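Local coordinates for protein botulinum neurotoxin type C1 (Clostridium botulinum, PDB 3R4S) that binds gangliosides through its receptor-binding region and, as the whole toxin, is a zinc protease that enters nerve cells and probably cuts SNARE proteins, at residues 276-279 with 283-286; 257-262 with 402-407; 159-164 with 169-174. One frame throughout, in Å; residues are numbered along the deposited sequence.

Interaction 1: 276-279 with 283-286; sequences RRNN and NEGY. With SLB (N-acetyl-beta-neuraminic acid), chain C.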
loop_
_atom_site.group_PDB
_atom_site.type_symbol
_atom_site.label_atom_id
_atom_site.label_comp_id
_atom_site.label_asym_id
_atom_site.label_seq_id
_atom_site.Cartn_x
_atom_site.Cartn_y
_atom_site.Cartn_z
ATOM N N ARG A 276 -19.940 -2.864 8.737
ATOM C CA ARG A 276 -19.392 -1.676 9.391
ATOM C C ARG A 276 -20.430 -0.567 9.491
ATOM O O ARG A 276 -21.216 -0.351 8.568
ATOM C CB ARG A 276 -18.186 -1.138 8.602
ATOM C CG ARG A 276 -16.927 -1.986 8.721
ATOM C CD ARG A 276 -15.755 -1.505 7.813
ATOM N NE ARG A 276 -14.749 -2.562 7.789
ATOM C CZ ARG A 276 -13.932 -2.826 8.803
ATOM N NH1 ARG A 276 -13.961 -2.073 9.898
ATOM N NH2 ARG A 276 -13.076 -3.834 8.724
ATOM N N ARG A 277 -20.415 0.149 10.605
ATOM C CA ARG A 277 -21.270 1.317 10.746
ATOM C C ARG A 277 -20.508 2.587 10.344
ATOM O O ARG A 277 -21.104 3.563 9.886
ATOM C CB ARG A 277 -21.803 1.415 12.176
ATOM C CG ARG A 277 -22.613 0.186 12.616
ATOM C CD ARG A 277 -23.703 -0.144 11.594
ATOM N NE ARG A 277 -24.244 -1.499 11.748
ATOM C CZ ARG A 277 -25.096 -2.064 10.889
ATOM N NH1 ARG A 277 -25.503 -1.392 9.814
ATOM N NH2 ARG A 277 -25.540 -3.303 11.097
ATOM N N ASN A 278 -19.188 2.556 10.507
ATOM C CA ASN A 278 -18.332 3.675 10.142
ATOM C C ASN A 278 -17.533 3.338 8.886
ATOM O O ASN A 278 -16.416 2.832 8.968
ATOM C CB ASN A 278 -17.384 4.005 11.293
ATOM C CG ASN A 278 -18.092 4.042 12.641
ATOM O OD1 ASN A 278 -17.548 3.604 13.658
ATOM N ND2 ASN A 278 -19.318 4.553 12.648
ATOM N N ASN A 279 -18.110 3.620 7.726
ATOM C CA ASN A 279 -17.487 3.274 6.452
ATOM C C ASN A 279 -16.213 4.035 6.132
ATOM O O ASN A 279 -15.415 3.595 5.305
ATOM C CB ASN A 279 -18.483 3.459 5.313
ATOM C CG ASN A 279 -19.491 2.351 5.261
ATOM O OD1 ASN A 279 -19.123 1.174 5.232
ATOM N ND2 ASN A 279 -20.775 2.709 5.263
ATOM N N ASN A 283 -12.387 0.884 12.435
ATOM C CA ASN A 283 -12.361 1.079 13.871
ATOM C C ASN A 283 -13.462 0.327 14.608
ATOM O O ASN A 283 -13.946 0.771 15.651
ATOM C CB ASN A 283 -12.401 2.579 14.199
ATOM C CG ASN A 283 -13.719 3.233 13.812
ATOM O OD1 ASN A 283 -14.664 2.568 13.380
ATOM N ND2 ASN A 283 -13.786 4.553 13.973
ATOM N N GLU A 284 -13.860 -0.816 14.062
ATOM C CA GLU A 284 -14.940 -1.601 14.651
ATOM C C GLU A 284 -14.527 -3.054 14.832
ATOM O O GLU A 284 -13.736 -3.592 14.055
ATOM C CB GLU A 284 -16.193 -1.526 13.782
ATOM C CG GLU A 284 -16.755 -0.123 13.631
ATOM C CD GLU A 284 -17.849 -0.044 12.578
ATOM O OE1 GLU A 284 -18.979 -0.511 12.837
ATOM O OE2 GLU A 284 -17.582 0.488 11.488
ATOM N N GLY A 285 -15.053 -3.687 15.871
ATOM C CA GLY A 285 -14.866 -5.111 16.039
ATOM C C GLY A 285 -13.552 -5.505 16.678
ATOM O O GLY A 285 -12.816 -4.669 17.202
ATOM N N TYR A 286 -13.255 -6.797 16.628
ATOM C CA TYR A 286 -12.102 -7.325 17.330
ATOM C C TYR A 286 -10.846 -7.276 16.477
ATOM O O TYR A 286 -10.903 -7.217 15.242
ATOM C CB TYR A 286 -12.363 -8.752 17.804
ATOM C CG TYR A 286 -13.570 -8.888 18.704
ATOM C CD1 TYR A 286 -13.766 -8.024 19.775
ATOM C CD2 TYR A 286 -14.507 -9.893 18.491
ATOM C CE1 TYR A 286 -14.875 -8.153 20.607
ATOM C CE2 TYR A 286 -15.612 -10.031 19.312
ATOM C CZ TYR A 286 -15.791 -9.156 20.372
ATOM O OH TYR A 286 -16.889 -9.291 21.192
HETATM C C1 SLB C . -22.358 -10.662 23.081
HETATM C C2 SLB C . -21.031 -11.328 23.327
HETATM C C3 SLB C . -20.116 -11.078 22.122
HETATM C C4 SLB C . -18.804 -11.843 22.264
HETATM C C5 SLB C . -19.109 -13.317 22.409
HETATM C C6 SLB C . -20.029 -13.536 23.614
HETATM C C7 SLB C . -20.435 -15.002 23.645
HETATM C C8 SLB C . -21.142 -15.350 24.965
HETATM C C9 SLB C . -21.508 -16.829 25.034
HETATM C C10 SLB C . -17.346 -15.007 22.158
HETATM C C11 SLB C . -16.039 -15.492 22.704
HETATM N N5 SLB C . -17.845 -13.940 22.782
HETATM O O1A SLB C . -23.182 -11.184 22.293
HETATM O O1B SLB C . -22.576 -9.581 23.671
HETATM O O2 SLB C . -20.461 -10.720 24.490
HETATM O O4 SLB C . -17.983 -11.654 21.107
HETATM O O6 SLB C . -21.224 -12.730 23.573
HETATM O O7 SLB C . -21.305 -15.209 22.517
HETATM O O8 SLB C . -20.310 -15.013 26.085
HETATM O O9 SLB C . -22.746 -17.018 24.340
HETATM O O10 SLB C . -17.903 -15.551 21.210
HETATM O O HOH W 1 -12.262 -2.418 12.044
HETATM O O HOH W 2 -14.993 0.462 10.733
#
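Glu284 reaches across from 283-286 and presses its carboxylate against two successive backbone amides of 276-279. Beyond CB, CG serves as the spacer: the chain runs out extended past it (chi2 170°), which carries the acid group to the facing backbone. CD comes up to the amide nitrogens of Arg277 and Asn278. At the tip, OE1 takes the N-H of Arg277 at 2.7 Å in a nearly straight bond (170°), on the syn lone pair of OE1; Arg277 N also leans weakly on OE2. OE2 accepts from Asn278 N at 2.8 Å, the donor coming in well out of the carboxylate plane (44°), and lies 3.4 Å from Arg276 CB. Water 2 probably gives Glu284 OE2 a further proton, at 2.7 Å. The same water accepts from Arg276 NH1 and Asn283 N. Water 1 joins Arg276 NH1 (2.8 Å) to Glu284 N (3.0 Å), and both waters lie in the guanidinium plane. The positive group therefore reaches the acid through solvent and probably steadies its negative charge, while Arg276 NE is held by Leu260 O. Two residues on, Tyr286 OH lies 2.6 Å from O4 of the bound N-acetyl-beta-neuraminic acid. A glutamate accepting successive backbone amides thus ties together the loop between strands 270-275 and 288-292 of the beta-trefoil-type C-terminal receptor-binding region, beside the sialic acid pocket that Tyr286 lines.

Interaction 2: 257-262 with 402-407; sequences IDYLNR and NYLVPT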
loop_
_atom_site.group_PDB
_atom_site.type_symbol
_atom_site.label_atom_id
_atom_site.label_comp_id
_atom_site.label_asym_id
_atom_site.label_seq_id
_atom_site.Cartn_x
_atom_site.Cartn_y
_atom_site.Cartn_z
ATOM N N ILE A 257 -10.561 -9.101 1.473
ATOM C CA ILE A 257 -10.591 -8.159 0.354
ATOM C C ILE A 257 -11.967 -8.112 -0.334
ATOM O O ILE A 257 -12.394 -7.063 -0.822
ATOM C CB ILE A 257 -9.466 -8.457 -0.671
ATOM C CG1 ILE A 257 -8.092 -8.290 -0.013
ATOM C CG2 ILE A 257 -9.582 -7.541 -1.902
ATOM C CD1 ILE A 257 -7.922 -6.986 0.757
ATOM N N ASP A 258 -12.662 -9.242 -0.359
ATOM C CA ASP A 258 -14.017 -9.293 -0.918
ATOM C C ASP A 258 -15.074 -8.659 -0.011
ATOM O O ASP A 258 -16.211 -8.469 -0.432
ATOM C CB ASP A 258 -14.420 -10.741 -1.217
ATOM C CG ASP A 258 -13.973 -11.200 -2.592
ATOM O OD1 ASP A 258 -13.438 -10.360 -3.343
ATOM O OD2 ASP A 258 -14.162 -12.390 -2.923
ATOM N N TYR A 259 -14.703 -8.332 1.224
ATOM C CA TYR A 259 -15.667 -7.826 2.196
ATOM C C TYR A 259 -15.086 -6.729 3.074
ATOM O O TYR A 259 -15.089 -6.844 4.303
ATOM C CB TYR A 259 -16.168 -8.969 3.082
ATOM C CG TYR A 259 -17.068 -9.932 2.343
ATOM C CD1 TYR A 259 -18.433 -9.687 2.228
ATOM C CD2 TYR A 259 -16.556 -11.079 1.756
ATOM C CE1 TYR A 259 -19.273 -10.565 1.551
ATOM C CE2 TYR A 259 -17.386 -11.969 1.073
ATOM C CZ TYR A 259 -18.744 -11.705 0.981
ATOM O OH TYR A 259 -19.581 -12.572 0.302
ATOM N N LEU A 260 -14.605 -5.664 2.442
ATOM C CA LEU A 260 -13.924 -4.594 3.159
ATOM C C LEU A 260 -14.891 -3.837 4.052
ATOM O O LEU A 260 -14.478 -3.228 5.033
ATOM C CB LEU A 260 -13.245 -3.627 2.175
ATOM C CG LEU A 260 -12.093 -4.259 1.380
ATOM C CD1 LEU A 260 -11.502 -3.273 0.390
ATOM C CD2 LEU A 260 -11.021 -4.759 2.320
ATOM N N ASN A 261 -16.178 -3.880 3.711
ATOM C CA ASN A 261 -17.193 -3.211 4.524
ATOM C C ASN A 261 -17.653 -4.048 5.721
ATOM O O ASN A 261 -18.627 -3.704 6.382
ATOM C CB ASN A 261 -18.396 -2.789 3.673
ATOM C CG ASN A 261 -19.223 -3.975 3.199
ATOM O OD1 ASN A 261 -18.774 -5.118 3.246
ATOM N ND2 ASN A 261 -20.438 -3.702 2.721
ATOM N N ARG A 262 -16.941 -5.141 5.999
ATOM C CA ARG A 262 -17.260 -5.998 7.144
ATOM C C ARG A 262 -16.140 -5.985 8.175
ATOM O O ARG A 262 -14.956 -6.068 7.829
ATOM C CB ARG A 262 -17.484 -7.443 6.710
ATOM C CG ARG A 262 -18.513 -7.646 5.614
ATOM C CD ARG A 262 -19.891 -7.237 6.054
ATOM N NE ARG A 262 -20.897 -8.177 5.574
ATOM C CZ ARG A 262 -21.407 -8.166 4.346
ATOM N NH1 ARG A 262 -21.003 -7.263 3.448
ATOM N NH2 ARG A 262 -22.322 -9.065 4.018
ATOM N N ASN A 402 -28.022 -17.893 8.874
ATOM C CA ASN A 402 -26.878 -17.607 8.028
ATOM C C ASN A 402 -25.933 -16.578 8.652
ATOM O O ASN A 402 -26.367 -15.511 9.084
ATOM C CB ASN A 402 -27.352 -17.109 6.663
ATOM C CG ASN A 402 -27.710 -18.242 5.730
ATOM O OD1 ASN A 402 -27.139 -19.329 5.811
ATOM N ND2 ASN A 402 -28.652 -17.993 4.827
ATOM N N TYR A 403 -24.647 -16.921 8.709
ATOM C CA TYR A 403 -23.611 -15.980 9.119
ATOM C C TYR A 403 -22.480 -15.990 8.101
ATOM O O TYR A 403 -22.191 -17.020 7.492
ATOM C CB TYR A 403 -23.041 -16.344 10.494
ATOM C CG TYR A 403 -24.044 -16.305 11.631
ATOM C CD1 TYR A 403 -24.240 -15.144 12.373
ATOM C CD2 TYR A 403 -24.789 -17.429 11.962
ATOM C CE1 TYR A 403 -25.155 -15.101 13.416
ATOM C CE2 TYR A 403 -25.704 -17.401 13.002
ATOM C CZ TYR A 403 -25.886 -16.236 13.722
ATOM O OH TYR A 403 -26.797 -16.190 14.747
ATOM N N LEU A 404 -21.838 -14.838 7.931
ATOM C CA LEU A 404 -20.645 -14.736 7.095
ATOM C C LEU A 404 -19.452 -15.027 7.995
ATOM O O LEU A 404 -19.212 -14.295 8.952
ATOM C CB LEU A 404 -20.545 -13.330 6.487
ATOM C CG LEU A 404 -19.417 -13.051 5.480
ATOM C CD1 LEU A 404 -19.509 -13.986 4.282
ATOM C CD2 LEU A 404 -19.482 -11.608 5.028
ATOM N N VAL A 405 -18.715 -16.097 7.696
ATOM C CA VAL A 405 -17.691 -16.607 8.605
ATOM C C VAL A 405 -16.393 -16.920 7.864
ATOM O O VAL A 405 -16.426 -17.239 6.677
ATOM C CB VAL A 405 -18.171 -17.904 9.300
ATOM C CG1 VAL A 405 -19.454 -17.639 10.078
ATOM C CG2 VAL A 405 -18.399 -19.030 8.276
ATOM N N PRO A 406 -15.241 -16.827 8.562
ATOM C CA PRO A 406 -14.002 -17.265 7.917
ATOM C C PRO A 406 -13.966 -18.780 7.863
ATOM O O PRO A 406 -14.495 -19.457 8.760
ATOM C CB PRO A 406 -12.911 -16.725 8.852
ATOM C CG PRO A 406 -13.542 -16.743 10.203
ATOM C CD PRO A 406 -15.018 -16.409 9.962
ATOM N N THR A 407 -13.365 -19.320 6.810
ATOM C CA THR A 407 -13.304 -20.771 6.635
ATOM C C THR A 407 -11.936 -21.226 6.162
ATOM O O THR A 407 -11.110 -20.414 5.708
ATOM C CB THR A 407 -14.298 -21.258 5.560
ATOM O OG1 THR A 407 -13.964 -20.655 4.299
ATOM C CG2 THR A 407 -15.746 -20.907 5.934
#
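Leu404 meets Tyr259 and Arg262 through one methyl, CD2, which sits in the corner where the face of an aromatic ring and the face of a guanidinium group come together. Two residues into 402-407, Leu404 is the point at which the strand sends a side chain toward the loop, while its backbone hydrogen-bonds to Phe273. With CG anti to the backbone N (chi1 -175°), this torsion points the branch at the turn, and CD2 arrives over the face of the Tyr259 ring, 3.8 Å from the ring centroid and 23° off its normal. This is a CH-pi contact, displaced toward the CD1-CE1 side, where Leu404 CD2 comes within 3.6 Å of Tyr259 CD1. CD1 of the leucine touches more lightly, near CZ. The same CD2 lies over one face of the Arg262 guanidinium, 3.8 Å from NE, and Arg262 bends at chi2 and chi3 to bring that face round. Tyr259 CD1 lies against this face too, 3.7 Å above the guanidinium plane, while Arg262 NH1 sits at the edge of the tyrosine ring. NH1 also donates to Asn261 OD1 at 3.1 Å, which helps to orient the group. Tyr259 to Arg262 form a type I beta turn, closed by Arg262 N to Tyr259 O at 3.0 Å, in the trefoil-type C-terminal receptor-binding region; the contact joins this turn, just after strand 251-256, to strand 401-409. Further along that strand, Pro406 rests on Phe273 and Ile341.

Interaction 3: 159-164 with 169-174; sequences NMKIYI and IDTIKV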
loop_
_atom_site.group_PDB
_atom_site.type_symbol
_atom_site.label_atom_id
_atom_site.label_comp_id
_atom_site.label_asym_id
_atom_site.label_seq_id
_atom_site.Cartn_x
_atom_site.Cartn_y
_atom_site.Cartn_z
ATOM N N ASN A 159 4.708 10.426 -26.289
ATOM C CA ASN A 159 3.658 10.506 -25.286
ATOM C C ASN A 159 4.180 10.818 -23.889
ATOM O O ASN A 159 5.365 10.614 -23.583
ATOM C CB ASN A 159 2.903 9.181 -25.247
ATOM C CG ASN A 159 2.299 8.833 -26.576
ATOM O OD1 ASN A 159 1.356 9.484 -27.024
ATOM N ND2 ASN A 159 2.846 7.818 -27.227
ATOM N N MET A 160 3.288 11.325 -23.053
ATOM C CA MET A 160 3.570 11.446 -21.631
ATOM C C MET A 160 2.705 10.397 -20.951
ATOM O O MET A 160 1.527 10.207 -21.308
ATOM C CB MET A 160 3.288 12.861 -21.102
ATOM C CG MET A 160 1.827 13.295 -21.162
ATOM S SD MET A 160 1.610 15.012 -20.611
ATOM C CE MET A 160 2.544 14.968 -19.107
ATOM N N LYS A 161 3.307 9.674 -20.016
ATOM C CA LYS A 161 2.650 8.517 -19.425
ATOM C C LYS A 161 2.814 8.540 -17.917
ATOM O O LYS A 161 3.810 9.045 -17.389
ATOM C CB LYS A 161 3.250 7.222 -19.978
ATOM C CG LYS A 161 3.143 7.074 -21.492
ATOM C CD LYS A 161 3.802 5.785 -21.961
ATOM C CE LYS A 161 4.332 5.950 -23.372
ATOM N NZ LYS A 161 5.242 4.835 -23.779
ATOM N N ILE A 162 1.836 7.989 -17.216
ATOM C CA ILE A 162 2.004 7.774 -15.798
ATOM C C ILE A 162 1.658 6.326 -15.483
ATOM O O ILE A 162 0.667 5.791 -15.983
ATOM C CB ILE A 162 1.211 8.786 -14.935
ATOM C CG1 ILE A 162 1.428 8.481 -13.448
ATOM C CG2 ILE A 162 -0.288 8.737 -15.264
ATOM C CD1 ILE A 162 1.016 9.635 -12.545
ATOM N N TYR A 163 2.527 5.692 -14.699
ATOM C CA TYR A 163 2.326 4.337 -14.223
ATOM C C TYR A 163 2.158 4.324 -12.707
ATOM O O TYR A 163 2.716 5.160 -11.999
ATOM C CB TYR A 163 3.541 3.470 -14.546
ATOM C CG TYR A 163 3.962 3.371 -16.000
ATOM C CD1 TYR A 163 3.916 2.149 -16.672
ATOM C CD2 TYR A 163 4.454 4.472 -16.684
ATOM C CE1 TYR A 163 4.331 2.032 -18.002
ATOM C CE2 TYR A 163 4.866 4.366 -18.021
ATOM C CZ TYR A 163 4.804 3.145 -18.665
ATOM O OH TYR A 163 5.217 3.034 -19.978
ATOM N N ILE A 164 1.413 3.345 -12.213
ATOM C CA ILE A 164 1.229 3.168 -10.785
ATOM C C ILE A 164 1.545 1.704 -10.502
ATOM O O ILE A 164 1.007 0.809 -11.153
ATOM C CB ILE A 164 -0.211 3.530 -10.359
ATOM C CG1 ILE A 164 -0.514 4.983 -10.723
ATOM C CG2 ILE A 164 -0.433 3.292 -8.856
ATOM C CD1 ILE A 164 0.339 6.001 -9.962
ATOM N N ILE A 169 -1.296 3.697 -16.549
ATOM C CA ILE A 169 -2.602 4.172 -16.077
ATOM C C ILE A 169 -3.175 5.249 -17.007
ATOM O O ILE A 169 -4.379 5.348 -17.187
ATOM C CB ILE A 169 -2.472 4.773 -14.636
ATOM C CG1 ILE A 169 -2.219 3.665 -13.610
ATOM C CG2 ILE A 169 -3.696 5.577 -14.249
ATOM C CD1 ILE A 169 -3.162 2.475 -13.742
ATOM N N ASP A 170 -2.302 6.058 -17.602
ATOM C CA ASP A 170 -2.737 7.181 -18.437
ATOM C C ASP A 170 -1.640 7.513 -19.445
ATOM O O ASP A 170 -0.453 7.508 -19.110
ATOM C CB ASP A 170 -3.015 8.418 -17.569
ATOM C CG ASP A 170 -3.892 9.460 -18.268
ATOM O OD1 ASP A 170 -4.316 9.232 -19.420
ATOM O OD2 ASP A 170 -4.168 10.518 -17.653
ATOM N N THR A 171 -2.038 7.793 -20.678
ATOM C CA THR A 171 -1.097 8.135 -21.739
ATOM C C THR A 171 -1.754 9.175 -22.633
ATOM O O THR A 171 -2.959 9.097 -22.898
ATOM C CB THR A 171 -0.674 6.900 -22.569
ATOM O OG1 THR A 171 0.138 7.315 -23.671
ATOM C CG2 THR A 171 -1.898 6.133 -23.098
ATOM N N ILE A 172 -0.968 10.163 -23.051
ATOM C CA ILE A 172 -1.439 11.246 -23.913
ATOM C C ILE A 172 -0.312 11.716 -24.830
ATOM O O ILE A 172 0.835 11.849 -24.400
ATOM C CB ILE A 172 -1.973 12.448 -23.091
ATOM C CG1 ILE A 172 -3.056 11.983 -22.114
ATOM C CG2 ILE A 172 -2.572 13.496 -24.002
ATOM C CD1 ILE A 172 -3.858 13.116 -21.465
ATOM N N LYS A 173 -0.637 11.952 -26.095
ATOM C CA LYS A 173 0.333 12.482 -27.047
ATOM C C LYS A 173 0.785 13.852 -26.566
ATOM O O LYS A 173 -0.042 14.676 -26.198
ATOM C CB LYS A 173 -0.297 12.604 -28.439
ATOM C CG LYS A 173 0.608 13.276 -29.481
ATOM C CD LYS A 173 1.808 12.403 -29.799
ATOM C CE LYS A 173 2.905 13.146 -30.572
ATOM N NZ LYS A 173 3.858 13.921 -29.696
ATOM N N VAL A 174 2.092 14.101 -26.556
ATOM C CA VAL A 174 2.587 15.396 -26.115
ATOM C C VAL A 174 2.357 16.428 -27.213
ATOM O O VAL A 174 2.733 16.207 -28.367
ATOM C CB VAL A 174 4.100 15.354 -25.765
ATOM C CG1 VAL A 174 4.615 16.757 -25.425
ATOM C CG2 VAL A 174 4.362 14.386 -24.615
HETATM O O HOH W 3 -1.036 8.375 -25.875
#
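Ile162 O is gripped by two successive amides of the opposite strand: Ile169 N at 2.9 Å, lying in the carbonyl plane, and Asp170 N at 3.4 Å in a weak bond. Two residues thus face one, which makes a classic beta bulge. Asp170 O returns a bond to Ile162 N at 3.0 Å. Further along, Met160 and Ile172 form a hydrogen-bonded pair, with Met160 N to Ile172 O at 2.8 Å and 165°, answered by Ile172 N to Met160 O. CA-H...O contacts, such as that from Thr171 CA to Met160 O, fill in between. These strands make an antiparallel hairpin in the N-terminal receptor-binding region of concanavalin-like fold, with 159-164 paired on its other side to strand 148-155.

The two sheet faces differ in character. On one, Lys161 and Thr171 run alongside each other in the same direction, with Lys161 CG 3.7 Å from Thr171 OG1. That hydroxyl, with OG1 opposite the backbone N (chi1 174°), also shares water 3 with Asn159 OD1, the water lying 2.7 Å from Thr171 OG1 and donating to the amide oxygen. On the other face, Met160, Ile162, Asp170 and Ile172 turn toward strand 127-134 and its neighbour 116-124. There Ile162 CG2 touches Asp170 CB at 3.6 Å, and the carboxylate of Asp170 goes on to accept from Asn132 N. Beyond the bulge Ile164 packs CG1 against CG1 of Ile169. At the far end Val174 CG2 lies against the backbone of Asn159 and Met160, while Lys173 NZ bonds to Val174 O, the next residue, and to Gly158 O.

Interactions 1 and 2 belong to the C-terminal receptor-binding region and meet directly: Arg276 N probably hydrogen-bonds to Asn261 O at 2.8 Å, so the loop of interaction 1 leans on the turn of interaction 2. Interaction 3 lies in the N-terminal region, its centre about 38 Å from that of interaction 1. Their chemistry follows their places. Interaction 1, at the surface, rests on a carboxylate, backbone amides and waters. Interaction 2, partly buried, relies on one leucine methyl against two flat groups. Interaction 3 is also partly buried, but its backbone bonds join neighbouring strands of one sheet, with mostly apolar side chains on the face toward strand 127-134.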